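Long-range contacts in Methylcobalamin\: coenzyme M methyltransferase (Methanosarcina mazei, PDB 4AY8), which catalyses the transfer of the methyl group of methylcobalamin to coenzyme M in methanogenesis, with zinc as cofactor: residues Pro32-Thr37 against Leu75-Leu80; Tyr195-Val200 against Ser237-Val242; Ser241-His246 against Gly262-Ser267; Met258-Phe263 against Gly283-Leu288; Glu270-Ala275 against Val289-Ser294. All coordinates share one frame; numbering follows the deposited sequence.

Contact 1 of 5, residues Pro32-Thr37 against Leu75-Leu80. With COM (1-thioethanesulfonic acid), chain C.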
# COMPACT_ATOMS: atom_id res chain seq x y z
N PRO A 32 -2.65 0.92 16.77
CA PRO A 32 -1.28 0.85 16.29
C PRO A 32 -0.96 1.98 15.31
O PRO A 32 -1.84 2.46 14.59
CB PRO A 32 -1.21 -0.51 15.58
CG PRO A 32 -2.57 -0.80 15.20
CD PRO A 32 -3.47 -0.18 16.24
N VAL A 33 0.30 2.41 15.29
CA VAL A 33 0.75 3.45 14.37
C VAL A 33 1.88 2.94 13.47
O VAL A 33 2.94 2.50 13.93
CB VAL A 33 1.14 4.73 15.14
CG1 VAL A 33 2.23 4.44 16.17
CG2 VAL A 33 1.57 5.84 14.20
N CYS A 34 1.62 2.95 12.17
CA CYS A 34 2.57 2.45 11.20
C CYS A 34 2.21 2.98 9.83
O CYS A 34 1.31 3.81 9.70
CB CYS A 34 2.57 0.92 11.20
SG CYS A 34 1.08 0.18 10.53
N SER A 35 2.94 2.55 8.81
CA SER A 35 2.64 2.94 7.44
C SER A 35 2.42 1.69 6.61
O SER A 35 3.23 0.77 6.65
CB SER A 35 3.78 3.77 6.86
OG SER A 35 3.48 4.17 5.54
N VAL A 36 1.33 1.67 5.85
CA VAL A 36 1.08 0.57 4.91
C VAL A 36 1.47 0.99 3.50
O VAL A 36 1.34 0.23 2.56
CB VAL A 36 -0.40 0.08 4.94
CG1 VAL A 36 -0.79 -0.34 6.36
CG2 VAL A 36 -1.34 1.13 4.38
N THR A 37 1.94 2.22 3.39
CA THR A 37 2.43 2.79 2.14
C THR A 37 3.94 2.98 2.24
O THR A 37 4.54 2.75 3.30
CB THR A 37 1.72 4.12 1.83
OG1 THR A 37 1.80 4.98 2.98
CG2 THR A 37 0.24 3.89 1.48
N LEU A 75 7.60 3.69 13.96
CA LEU A 75 6.47 3.10 13.24
C LEU A 75 6.46 1.61 13.59
O LEU A 75 7.52 0.98 13.67
CB LEU A 75 6.58 3.33 11.73
CG LEU A 75 6.43 4.77 11.21
CD1 LEU A 75 6.58 4.81 9.69
CD2 LEU A 75 5.08 5.36 11.65
N GLU A 76 5.27 1.05 13.77
CA GLU A 76 5.16 -0.27 14.38
C GLU A 76 4.98 -1.41 13.37
O GLU A 76 4.30 -2.40 13.64
CB GLU A 76 4.07 -0.23 15.43
CG GLU A 76 4.48 0.67 16.57
CD GLU A 76 3.38 0.97 17.56
OE1 GLU A 76 2.19 0.90 17.20
OE2 GLU A 76 3.74 1.35 18.70
N ALA A 77 5.64 -1.25 12.23
CA ALA A 77 5.71 -2.26 11.18
C ALA A 77 6.93 -1.97 10.30
O ALA A 77 7.58 -0.93 10.45
CB ALA A 77 4.46 -2.24 10.33
N VAL A 78 7.24 -2.90 9.41
CA VAL A 78 8.18 -2.64 8.34
C VAL A 78 7.44 -2.86 7.03
O VAL A 78 6.67 -3.82 6.90
CB VAL A 78 9.42 -3.56 8.40
CG1 VAL A 78 10.38 -3.17 7.29
CG2 VAL A 78 10.11 -3.45 9.75
N ARG A 79 7.67 -1.97 6.07
CA ARG A 79 6.97 -1.97 4.80
C ARG A 79 7.98 -1.91 3.65
O ARG A 79 8.90 -1.09 3.68
CB ARG A 79 6.04 -0.77 4.73
CG ARG A 79 4.87 -0.89 3.78
CD ARG A 79 5.25 -0.60 2.34
NE ARG A 79 4.11 -0.33 1.46
CZ ARG A 79 4.25 -0.00 0.17
NH1 ARG A 79 5.46 0.12 -0.34
NH2 ARG A 79 3.20 0.23 -0.61
N LEU A 80 7.80 -2.78 2.65
CA LEU A 80 8.60 -2.80 1.43
C LEU A 80 7.76 -3.29 0.25
O LEU A 80 6.71 -3.89 0.45
CB LEU A 80 9.80 -3.72 1.60
CG LEU A 80 9.56 -5.22 1.65
CD1 LEU A 80 10.89 -5.95 1.72
CD2 LEU A 80 8.66 -5.59 2.85
C1 COM C . 0.82 5.09 -3.09
C2 COM C . 2.06 4.45 -3.70
S1 COM C . -0.57 5.21 -4.27
S2 COM C . 3.38 4.40 -2.67
O1S COM C . 3.95 5.73 -2.50
O2S COM C . 4.40 3.57 -3.35
O3S COM C . 3.08 3.83 -1.35
O HOH W 1 0.45 -0.15 0.01

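Contact 2 of 5, residues Tyr195-Val200 against Ser237-Val242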
# COMPACT_ATOMS: atom_id res chain seq x y z
N TYR A 195 1.82 -13.05 -7.21
CA TYR A 195 2.86 -12.28 -6.54
C TYR A 195 2.55 -12.11 -5.05
O TYR A 195 3.42 -12.33 -4.21
CB TYR A 195 3.01 -10.93 -7.25
CG TYR A 195 4.06 -10.00 -6.71
CD1 TYR A 195 5.27 -10.46 -6.24
CD2 TYR A 195 3.84 -8.63 -6.68
CE1 TYR A 195 6.23 -9.58 -5.76
CE2 TYR A 195 4.79 -7.75 -6.22
CZ TYR A 195 5.97 -8.23 -5.75
OH TYR A 195 6.91 -7.34 -5.28
N ALA A 196 1.32 -11.74 -4.73
CA ALA A 196 0.92 -11.55 -3.33
C ALA A 196 1.10 -12.83 -2.49
O ALA A 196 1.59 -12.79 -1.37
CB ALA A 196 -0.52 -11.02 -3.25
N ASN A 197 0.71 -13.98 -3.03
CA ASN A 197 0.87 -15.21 -2.26
C ASN A 197 2.35 -15.59 -2.11
O ASN A 197 2.75 -16.12 -1.07
CB ASN A 197 0.06 -16.35 -2.87
CG ASN A 197 -1.44 -16.28 -2.52
OD1 ASN A 197 -2.28 -16.64 -3.34
ND2 ASN A 197 -1.76 -15.82 -1.33
N ALA A 198 3.16 -15.26 -3.12
CA ALA A 198 4.61 -15.44 -3.03
C ALA A 198 5.19 -14.65 -1.85
O ALA A 198 6.07 -15.14 -1.13
CB ALA A 198 5.30 -15.03 -4.34
N MSE A 199 4.71 -13.43 -1.66
CA MSE A 199 5.17 -12.60 -0.54
C MSE A 199 4.73 -13.17 0.81
O MSE A 199 5.45 -13.05 1.82
CB MSE A 199 4.70 -11.16 -0.70
CG MSE A 199 5.49 -10.34 -1.70
SE MSE A 199 5.05 -8.41 -1.66
CE MSE A 199 3.19 -8.61 -1.64
N VAL A 200 3.55 -13.79 0.84
CA VAL A 200 3.08 -14.48 2.04
C VAL A 200 4.00 -15.66 2.34
O VAL A 200 4.47 -15.81 3.47
CB VAL A 200 1.61 -14.94 1.94
CG1 VAL A 200 1.21 -15.73 3.17
CG2 VAL A 200 0.68 -13.74 1.75
N SER A 237 -9.93 -12.42 -1.74
CA SER A 237 -10.34 -13.74 -1.30
C SER A 237 -9.38 -14.85 -1.76
O SER A 237 -9.43 -15.96 -1.23
CB SER A 237 -11.77 -14.06 -1.74
OG SER A 237 -11.88 -13.98 -3.14
N SER A 238 -8.50 -14.55 -2.71
CA SER A 238 -7.54 -15.56 -3.19
C SER A 238 -6.16 -15.44 -2.53
O SER A 238 -5.33 -16.34 -2.66
CB SER A 238 -7.37 -15.50 -4.72
OG SER A 238 -8.61 -15.60 -5.40
N VAL A 239 -5.93 -14.33 -1.84
CA VAL A 239 -4.64 -14.09 -1.17
C VAL A 239 -4.76 -14.52 0.30
O VAL A 239 -5.66 -14.09 1.05
CB VAL A 239 -4.22 -12.61 -1.33
CG1 VAL A 239 -3.01 -12.26 -0.46
CG2 VAL A 239 -3.93 -12.31 -2.80
N ASN A 240 -3.84 -15.40 0.67
CA ASN A 240 -3.86 -16.11 1.95
C ASN A 240 -3.23 -15.32 3.08
O ASN A 240 -2.29 -15.76 3.73
CB ASN A 240 -3.11 -17.42 1.78
CG ASN A 240 -3.81 -18.36 0.85
OD1 ASN A 240 -4.77 -19.01 1.24
ND2 ASN A 240 -3.35 -18.43 -0.39
N SER A 241 -3.77 -14.13 3.29
CA SER A 241 -3.26 -13.20 4.24
C SER A 241 -4.35 -12.19 4.59
O SER A 241 -5.30 -12.00 3.83
CB SER A 241 -2.06 -12.48 3.62
OG SER A 241 -1.48 -11.53 4.49
N VAL A 242 -4.21 -11.55 5.73
CA VAL A 242 -4.85 -10.27 5.98
C VAL A 242 -4.36 -9.29 4.91
O VAL A 242 -3.18 -9.26 4.59
CB VAL A 242 -4.51 -9.78 7.40
CG1 VAL A 242 -4.86 -8.31 7.58
CG2 VAL A 242 -5.20 -10.67 8.43

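Contact 3 of 5, residues Ser241-His246 against Gly262-Ser267. With ZN (zinc ion), chain D; COM (1-thioethanesulfonic acid), chain C.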
# COMPACT_ATOMS: atom_id res chain seq x y z
N SER A 241 -3.77 -14.13 3.29
CA SER A 241 -3.26 -13.20 4.24
C SER A 241 -4.35 -12.19 4.59
O SER A 241 -5.30 -12.00 3.83
CB SER A 241 -2.06 -12.48 3.62
OG SER A 241 -1.48 -11.53 4.49
N VAL A 242 -4.21 -11.55 5.73
CA VAL A 242 -4.85 -10.27 5.98
C VAL A 242 -4.36 -9.29 4.91
O VAL A 242 -3.18 -9.26 4.59
CB VAL A 242 -4.51 -9.78 7.40
CG1 VAL A 242 -4.86 -8.31 7.58
CG2 VAL A 242 -5.20 -10.67 8.43
N THR A 243 -5.28 -8.52 4.33
CA THR A 243 -4.93 -7.58 3.27
C THR A 243 -5.45 -6.17 3.56
O THR A 243 -6.41 -5.98 4.33
CB THR A 243 -5.47 -8.03 1.89
OG1 THR A 243 -6.89 -8.11 1.95
CG2 THR A 243 -4.86 -9.37 1.43
N VAL A 244 -4.81 -5.19 2.94
CA VAL A 244 -5.26 -3.81 2.97
C VAL A 244 -5.35 -3.25 1.55
O VAL A 244 -4.49 -3.50 0.70
CB VAL A 244 -4.30 -2.92 3.79
CG1 VAL A 244 -4.63 -1.44 3.59
CG2 VAL A 244 -4.34 -3.30 5.30
N LEU A 245 -6.42 -2.49 1.30
CA LEU A 245 -6.66 -1.83 0.03
C LEU A 245 -6.50 -0.33 0.18
O LEU A 245 -7.30 0.32 0.86
CB LEU A 245 -8.07 -2.13 -0.47
CG LEU A 245 -8.52 -1.34 -1.69
CD1 LEU A 245 -7.60 -1.62 -2.90
CD2 LEU A 245 -9.99 -1.63 -2.00
N HIS A 246 -5.45 0.21 -0.45
CA HIS A 246 -5.19 1.64 -0.48
C HIS A 246 -5.63 2.24 -1.80
O HIS A 246 -5.19 1.82 -2.86
CB HIS A 246 -3.69 1.90 -0.31
CG HIS A 246 -3.31 3.33 -0.51
ND1 HIS A 246 -3.55 4.31 0.44
CD2 HIS A 246 -2.78 3.97 -1.58
CE1 HIS A 246 -3.16 5.48 -0.03
NE2 HIS A 246 -2.69 5.30 -1.25
N GLY A 262 -13.42 -7.40 0.52
CA GLY A 262 -12.77 -8.52 1.20
C GLY A 262 -11.41 -8.21 1.81
O GLY A 262 -10.76 -9.10 2.34
N PHE A 263 -10.96 -6.97 1.71
CA PHE A 263 -9.79 -6.52 2.44
C PHE A 263 -10.19 -6.16 3.88
O PHE A 263 -11.22 -5.50 4.11
CB PHE A 263 -9.16 -5.31 1.77
CG PHE A 263 -8.78 -5.53 0.34
CD1 PHE A 263 -9.74 -5.54 -0.66
CD2 PHE A 263 -7.45 -5.69 -0.02
CE1 PHE A 263 -9.39 -5.74 -1.98
CE2 PHE A 263 -7.09 -5.89 -1.33
CZ PHE A 263 -8.06 -5.91 -2.32
N GLU A 264 -9.39 -6.60 4.85
CA GLU A 264 -9.64 -6.29 6.26
C GLU A 264 -9.66 -4.78 6.51
O GLU A 264 -10.54 -4.26 7.21
CB GLU A 264 -8.60 -6.97 7.15
CG GLU A 264 -8.88 -8.45 7.45
CD GLU A 264 -8.53 -9.39 6.31
OE1 GLU A 264 -7.88 -8.98 5.33
OE2 GLU A 264 -8.91 -10.57 6.40
N GLY A 265 -8.67 -4.10 5.92
CA GLY A 265 -8.48 -2.65 6.09
C GLY A 265 -8.52 -1.86 4.80
O GLY A 265 -8.11 -2.35 3.74
N LEU A 266 -9.04 -0.64 4.89
CA LEU A 266 -9.06 0.32 3.80
C LEU A 266 -8.13 1.48 4.14
O LEU A 266 -8.32 2.16 5.15
CB LEU A 266 -10.47 0.85 3.58
CG LEU A 266 -11.59 -0.19 3.38
CD1 LEU A 266 -12.89 0.52 3.05
CD2 LEU A 266 -11.25 -1.23 2.29
N SER A 267 -7.13 1.70 3.31
CA SER A 267 -6.19 2.80 3.54
C SER A 267 -6.61 3.98 2.67
O SER A 267 -6.67 3.86 1.46
CB SER A 267 -4.76 2.38 3.21
OG SER A 267 -3.88 3.50 3.15
ZN ZN D . -1.76 6.57 -2.75
C1 COM C . 0.82 5.09 -3.09
C2 COM C . 2.06 4.45 -3.70
S1 COM C . -0.57 5.21 -4.27
S2 COM C . 3.38 4.40 -2.67
O1S COM C . 3.95 5.73 -2.50
O2S COM C . 4.40 3.57 -3.35
O3S COM C . 3.08 3.83 -1.35
O HOH W 2 -7.91 -12.82 5.63
O HOH W 3 -8.36 -10.34 2.84

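Contact 4 of 5, residues Met258-Phe263 against Gly283-Leu288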
# COMPACT_ATOMS: atom_id res chain seq x y z
N MSE A 258 -15.52 -0.26 -1.54
CA MSE A 258 -14.22 -0.70 -1.06
C MSE A 258 -14.39 -1.64 0.12
O MSE A 258 -13.70 -2.66 0.23
CB MSE A 258 -13.34 0.49 -0.69
CG MSE A 258 -12.85 1.26 -1.88
SE MSE A 258 -12.00 2.93 -1.44
CE MSE A 258 -10.41 2.23 -0.52
N ALA A 259 -15.34 -1.30 0.99
CA ALA A 259 -15.62 -2.08 2.19
C ALA A 259 -16.24 -3.45 1.90
O ALA A 259 -16.24 -4.32 2.76
CB ALA A 259 -16.50 -1.28 3.14
N ASP A 260 -16.77 -3.63 0.69
CA ASP A 260 -17.28 -4.92 0.24
C ASP A 260 -16.22 -5.83 -0.43
O ASP A 260 -16.52 -6.95 -0.82
CB ASP A 260 -18.41 -4.72 -0.78
CG ASP A 260 -19.69 -4.18 -0.15
OD1 ASP A 260 -19.90 -4.35 1.07
OD2 ASP A 260 -20.49 -3.60 -0.90
N CYS A 261 -14.99 -5.35 -0.58
CA CYS A 261 -14.04 -6.05 -1.42
C CYS A 261 -13.24 -7.18 -0.78
O CYS A 261 -12.46 -7.85 -1.46
CB CYS A 261 -13.08 -5.06 -2.06
SG CYS A 261 -13.80 -4.10 -3.38
N GLY A 262 -13.42 -7.40 0.52
CA GLY A 262 -12.77 -8.52 1.20
C GLY A 262 -11.41 -8.21 1.81
O GLY A 262 -10.76 -9.10 2.34
N PHE A 263 -10.96 -6.97 1.71
CA PHE A 263 -9.79 -6.52 2.44
C PHE A 263 -10.19 -6.16 3.88
O PHE A 263 -11.22 -5.50 4.11
CB PHE A 263 -9.16 -5.31 1.77
CG PHE A 263 -8.78 -5.53 0.34
CD1 PHE A 263 -9.74 -5.54 -0.66
CD2 PHE A 263 -7.45 -5.69 -0.02
CE1 PHE A 263 -9.39 -5.74 -1.98
CE2 PHE A 263 -7.09 -5.89 -1.33
CZ PHE A 263 -8.06 -5.91 -2.32
N GLY A 283 -19.46 0.97 8.37
CA GLY A 283 -19.98 0.12 9.43
C GLY A 283 -18.93 -0.87 9.91
O GLY A 283 -17.80 -0.50 10.20
N THR A 284 -19.30 -2.15 9.99
CA THR A 284 -18.36 -3.15 10.46
C THR A 284 -17.84 -4.02 9.32
O THR A 284 -17.24 -5.07 9.56
CB THR A 284 -18.98 -4.05 11.54
OG1 THR A 284 -20.18 -4.62 11.02
CG2 THR A 284 -19.29 -3.27 12.80
N ARG A 285 -18.04 -3.59 8.08
CA ARG A 285 -17.62 -4.40 6.94
C ARG A 285 -16.11 -4.36 6.69
O ARG A 285 -15.57 -5.29 6.12
CB ARG A 285 -18.42 -4.02 5.70
CG ARG A 285 -19.91 -4.34 5.82
CD ARG A 285 -20.74 -3.13 5.40
NE ARG A 285 -20.46 -2.87 4.03
CZ ARG A 285 -20.42 -1.69 3.45
NH1 ARG A 285 -20.68 -0.57 4.09
NH2 ARG A 285 -20.12 -1.67 2.17
N ALA A 286 -15.45 -3.30 7.13
CA ALA A 286 -14.00 -3.16 6.99
C ALA A 286 -13.49 -2.09 7.94
O ALA A 286 -14.24 -1.21 8.37
CB ALA A 286 -13.63 -2.83 5.55
N ARG A 287 -12.22 -2.18 8.31
CA ARG A 287 -11.58 -1.21 9.21
C ARG A 287 -10.88 -0.13 8.39
O ARG A 287 -10.58 -0.33 7.22
CB ARG A 287 -10.56 -1.89 10.12
CG ARG A 287 -11.12 -2.49 11.42
CD ARG A 287 -12.28 -3.43 11.19
NE ARG A 287 -11.94 -4.56 10.33
CZ ARG A 287 -12.83 -5.37 9.78
NH1 ARG A 287 -14.13 -5.20 10.00
NH2 ARG A 287 -12.43 -6.36 8.99
N LEU A 288 -10.62 1.01 9.02
CA LEU A 288 -10.11 2.19 8.33
C LEU A 288 -8.67 2.49 8.74
O LEU A 288 -8.32 2.46 9.92
CB LEU A 288 -11.02 3.39 8.59
CG LEU A 288 -11.02 4.54 7.58
CD1 LEU A 288 -11.42 4.08 6.17
CD2 LEU A 288 -11.91 5.71 8.07
O HOH W 4 -13.38 -6.53 4.97

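Contact 5 of 5, residues Glu270-Ala275 against Val289-Ser294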
# COMPACT_ATOMS: atom_id res chain seq x y z
N GLU A 270 -6.54 11.99 3.43
CA GLU A 270 -7.27 13.04 4.13
C GLU A 270 -8.44 13.56 3.30
O GLU A 270 -9.31 14.25 3.81
CB GLU A 270 -6.33 14.20 4.47
CG GLU A 270 -5.93 15.08 3.28
CD GLU A 270 -4.74 14.55 2.48
OE1 GLU A 270 -4.42 13.35 2.56
OE2 GLU A 270 -4.13 15.36 1.74
N LYS A 271 -8.43 13.24 2.01
CA LYS A 271 -9.42 13.75 1.08
C LYS A 271 -10.80 13.15 1.29
O LYS A 271 -11.78 13.62 0.70
CB LYS A 271 -8.94 13.52 -0.35
CG LYS A 271 -7.74 14.37 -0.69
CD LYS A 271 -7.39 14.31 -2.16
CE LYS A 271 -6.18 15.19 -2.47
NZ LYS A 271 -6.28 16.55 -1.88
N ILE A 272 -10.92 12.12 2.14
CA ILE A 272 -12.25 11.65 2.51
C ILE A 272 -12.88 12.58 3.57
O ILE A 272 -14.06 12.46 3.88
CB ILE A 272 -12.26 10.19 3.04
CG1 ILE A 272 -11.46 10.09 4.33
CG2 ILE A 272 -11.75 9.19 1.99
CD1 ILE A 272 -11.96 9.02 5.27
N GLY A 273 -12.09 13.51 4.09
CA GLY A 273 -12.49 14.26 5.29
C GLY A 273 -12.02 13.52 6.53
O GLY A 273 -11.06 12.73 6.47
N SER A 274 -12.70 13.74 7.64
CA SER A 274 -12.30 13.13 8.89
C SER A 274 -12.53 11.63 8.87
O SER A 274 -13.45 11.15 8.21
CB SER A 274 -13.04 13.77 10.06
OG SER A 274 -14.37 13.28 10.12
N ALA A 275 -11.70 10.90 9.59
CA ALA A 275 -11.89 9.46 9.74
C ALA A 275 -13.33 9.10 10.12
O ALA A 275 -13.87 8.12 9.61
CB ALA A 275 -10.90 8.90 10.76
N VAL A 289 -7.83 2.77 7.74
CA VAL A 289 -6.40 3.02 7.94
C VAL A 289 -6.04 4.39 7.35
O VAL A 289 -6.41 4.69 6.21
CB VAL A 289 -5.56 1.95 7.22
CG1 VAL A 289 -4.06 2.20 7.41
CG2 VAL A 289 -5.97 0.56 7.68
N GLY A 290 -5.31 5.20 8.12
CA GLY A 290 -4.92 6.54 7.68
C GLY A 290 -4.95 7.54 8.81
O GLY A 290 -4.76 7.15 9.96
N ASN A 291 -5.19 8.83 8.51
CA ASN A 291 -5.31 9.36 7.15
C ASN A 291 -4.64 10.74 7.04
O ASN A 291 -5.16 11.67 6.41
CB ASN A 291 -6.77 9.42 6.65
CG ASN A 291 -7.65 10.42 7.40
OD1 ASN A 291 -7.41 10.72 8.58
ND2 ASN A 291 -8.71 10.90 6.73
N VAL A 292 -3.48 10.85 7.68
CA VAL A 292 -2.78 12.12 7.79
C VAL A 292 -2.04 12.41 6.49
O VAL A 292 -1.26 11.59 6.00
CB VAL A 292 -1.83 12.10 9.01
CG1 VAL A 292 -0.99 13.38 9.09
CG2 VAL A 292 -2.63 11.88 10.30
N SER A 293 -2.32 13.57 5.91
CA SER A 293 -1.83 13.94 4.60
C SER A 293 -0.33 13.78 4.45
O SER A 293 0.44 14.40 5.16
CB SER A 293 -2.19 15.40 4.29
OG SER A 293 -1.71 15.77 3.01
N SER A 294 0.09 12.98 3.49
CA SER A 294 1.52 12.84 3.25
C SER A 294 2.18 14.12 2.68
O SER A 294 3.15 14.59 3.23
CB SER A 294 1.79 11.62 2.36
OG SER A 294 1.48 10.43 3.08
O HOH W 5 -2.16 11.88 1.94
O HOH W 6 -9.09 11.99 10.33

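Contact 1 of 5, residues Pro32-Thr37 against Leu75-Leu80
Val33 and Glu76 hold each other by two hydrogen bonds. Glu76 N donates to Val33 O at 2.7 Å, in the carbonyl plane. Val33 N returns a nearly straight bond of 3.1 Å to Glu76 OE1, which it meets from above the carboxylate plane. The Glu76 chain is extended beyond CG and crosses the Val33 side chain at about a right angle. Next to this pair, Cys34 CB meets Ala77 CB at 3.8 Å, and Leu75 CD2 lies 3.9 Å from Cys34 CA.

Toward coenzyme M, Arg79 takes over. Its NE donates to Val36 O at 3.0 Å. The oxygen sits at the guanidinium edge, while the N-H comes from above the carbonyl plane. Thr37 C lies over one guanidinium face. The Arg79 chain bends at its second torsion (chi2 -81°), which lays the group along Thr37. A water donates to Val36 O and accepts from Arg79 NH2 at 2.8 Å.

Further out, Ser35 OG donates to Thr37 O, and Thr37 OG1 bonds to the carbonyl of the zinc ligand Cys325. Glu76 OE2 forms a salt bridge with Arg343.

Coenzyme M O3S is 3.7 Å from Arg79 NH2, while Gln38 N and Gln103 NE2 hydrogen-bond the ligand. The Arg79 charge, fixed by Val36, would probably favour the sulfonate end of the substrate here.

Contact 2 of 5, residues Tyr195-Val200 against Ser237-Val242
Asn197 on helix 178-202 and Val239, the residue just past helix 221-238, bring their CA atoms to 5.7 Å. From there the 237-242 chain runs on past Val200 in a tight bend. Asn240 is the centre of an inverse gamma turn, with a weak bond of 2.9 Å from Ser241 N to Val239 O.

The apolar part is small. Ala196 CB touches Val239 CG2 at 3.7 Å and is almost as near to CG1. Val200 straddles the turn with its two methyls. CG1 is 3.5 Å from Asn240 O, and CG2 is 3.5 Å from Ser241 CB. With CG1 anti to the backbone N (chi1 176°), CG1 faces Asn240 O and CG2 faces Ser241. Ser241 turns its OG to Val242 O, to which it donates at 2.8 Å.

The polar part is the Asn197 amide. It reaches past Val239 to the carbonyl of Ser238, the N-H of Asn240 and the Asn240 amide, with the two amide planes 36° apart. Which end of the Asn197 amide faces which partner is doubtful. A leucine in its place would probably leave the Ser238 carbonyl and the Asn240 N-H without a polar neighbour from helix 178-202.

Both segments rest on strand 206-210, where Ile207 touches Ala196, Val200 and Val239. Beyond the turn, Val242 pairs by its backbone with Ile207 and packs on helix 15-24. The contact thus joins two successive outer helices of the TIM barrel where the chain re-enters the sheet.

Contact 3 of 5, residues Ser241-His246 against Gly262-Ser267
His246, a zinc ligand, and Ser267 end two neighbouring parallel strands, 242-246 and 265-267, of the TIM barrel. Helix 252-259 links them in a beta-alpha-beta crossover. His246 NE2 binds zinc at 2.2 Å. The thiol sulfur of coenzyme M, Cys248 and Cys325 are the other ligands. On the far side of the ring, His246 ND1 donates to Ser267 OG at 2.8 Å, with the oxygen near the ring plane at its edge. Together with the zinc bond at NE2, this bond fixes the rotation of the imidazole, and Ser267 is a second-shell residue that positions a metal ligand. Its OG is anti to the backbone N (chi1 168°), which brings it to the ND1 edge of the ring.

The strands are laced by Leu245 N to Gly265 O at 3.0 Å and Ser267 N to Leu245 O at 2.8 Å. A weak bond from Gly265 N to Thr243 O precedes them. Gly265 has no side chain, and there is little room for one beside Val244 CG2.

On the other face of the sheet, Leu245 CB sits over the Phe263 ring in a CH-pi contact, 3.6 Å from the centroid. Thr243 OG1 comes obliquely to the same ring, 3.2 Å from Phe263 CD2. At the far end the Glu264 chain bends back, and Thr243 N donates almost straight to Glu264 OE1 at 2.8 Å, from above the carboxylate plane. A water links Thr243 OG1, Glu264 OE1 and Gly262 O.

Strand 206-210 pairs with the other edge of 242-246. Helix 252-259 packs on Leu245 and Leu266, while Val242 and Val244 meet helix 15-24.

Contact 4 of 5, residues Met258-Phe263 against Gly283-Leu288
Ala259 and Asp260, where helix 252-259 runs out, meet Arg285 and Ala286 in the turn that leads into strand 287-292 of the TIM barrel. The inner part is two methyls, with Ala259 CB 4.1 Å from Ala286 CB. Their small size lets helix end and turn approach closely, with the CA atoms of Ala259 and Ala286 5.2 Å apart. Ala286 CB also comes within 3.9 Å of the backbone oxygen Phe263 O.

Arg285 closes the outer side. Its guanidinium passes over Ala259 CB, which sits against one face, 3.8 Å from NH2 and toward the rim. The edge faces Asp260. NH2 donates to Asp260 OD1 at 2.9 Å in a salt bridge. A weak second bond, 3.4 Å long, runs from NE to the same oxygen. OD1 lies in the guanidinium plane, but is met from well above its own carboxylate plane, and the two planes stand 56° apart. The fold-back comes from bends at chi2 (132°) and chi3 (62°). NH2 also bonds to Ser256 OG, one turn earlier on the helix, and Asp260 OD2 has a second partner in Lys229.

A water donates to both Phe263 O and Arg285 O, the latter at 2.8 Å, and so joins the two backbones. Gly262 and Gly283 both leave their helices with positive phi. Nearby, Arg287 pairs by its backbone with Glu264 and Leu266. In a TIM barrel the helix-to-strand turns gather at the rim that holds the N-terminal ends of the strands, and this contact joins two successive ones.

Contact 5 of 5, residues Glu270-Ala275 against Val289-Ser294
Glu270 and Ser293 make the tighter half of this contact. Ser293 OG donates to Glu270 OE2 at 2.8 Å, from well above the carboxylate plane, and Ser293 CB lies 3.2 Å from Glu270 CD. The Glu270 chain bends at its second torsion (chi2 -84°), which folds the acid back over Ser293. Ser293 is also the N-cap of helix 294-298, with OG accepting from Phe296 N. An alanine in place of Glu270 would probably leave the Ser293 hydroxyl without its carboxylate acceptor, and a bridging water without OE1.

Asn291 follows a cis peptide bond. Its ND2 donates to Gly273 O at 3.0 Å, nearly in line with the carbonyl bond and in the amide plane. Ile272 CG1 approaches the same nitrogen at 3.7 Å, and Glu269 O is a second acceptor.

The looser side is bridged by water. One water donates to Glu270 OE1 and accepts from Ser294 N. Another joins Asn291 OD1 to Ala275 N. Gly273 lies on the exposed side. Ser294 OG bonds to the backbone N of Cys325, a zinc ligand.

Strand 320-323 pairs with Gly290 and Val292, and helix 303-315 packs on Asn291.

How the contacts relate
Contacts 1 and 3 are the buried ones nearest the active centre; both touch coenzyme M, and they meet through Val36. Contact 2 lies more outward, between the side of helix 178-202 and the chain leaving helix 221-238, and shares Ser241 and Val242 with contact 3. Contact 4 shares Gly262 and Phe263 with contact 3. Contacts 4 and 5 both use strand 287-292, at different ends. Contact 3 is strand pairing with a metal ligand. Contact 1 ties Glu76 to a backbone N-H and Arg79 to a carbonyl. Contact 4 has an outer salt bridge over alanines. Contacts 2 and 5 are partly buried: contact 2 small and apolar beside one amide, contact 5 polar and bridged by waters.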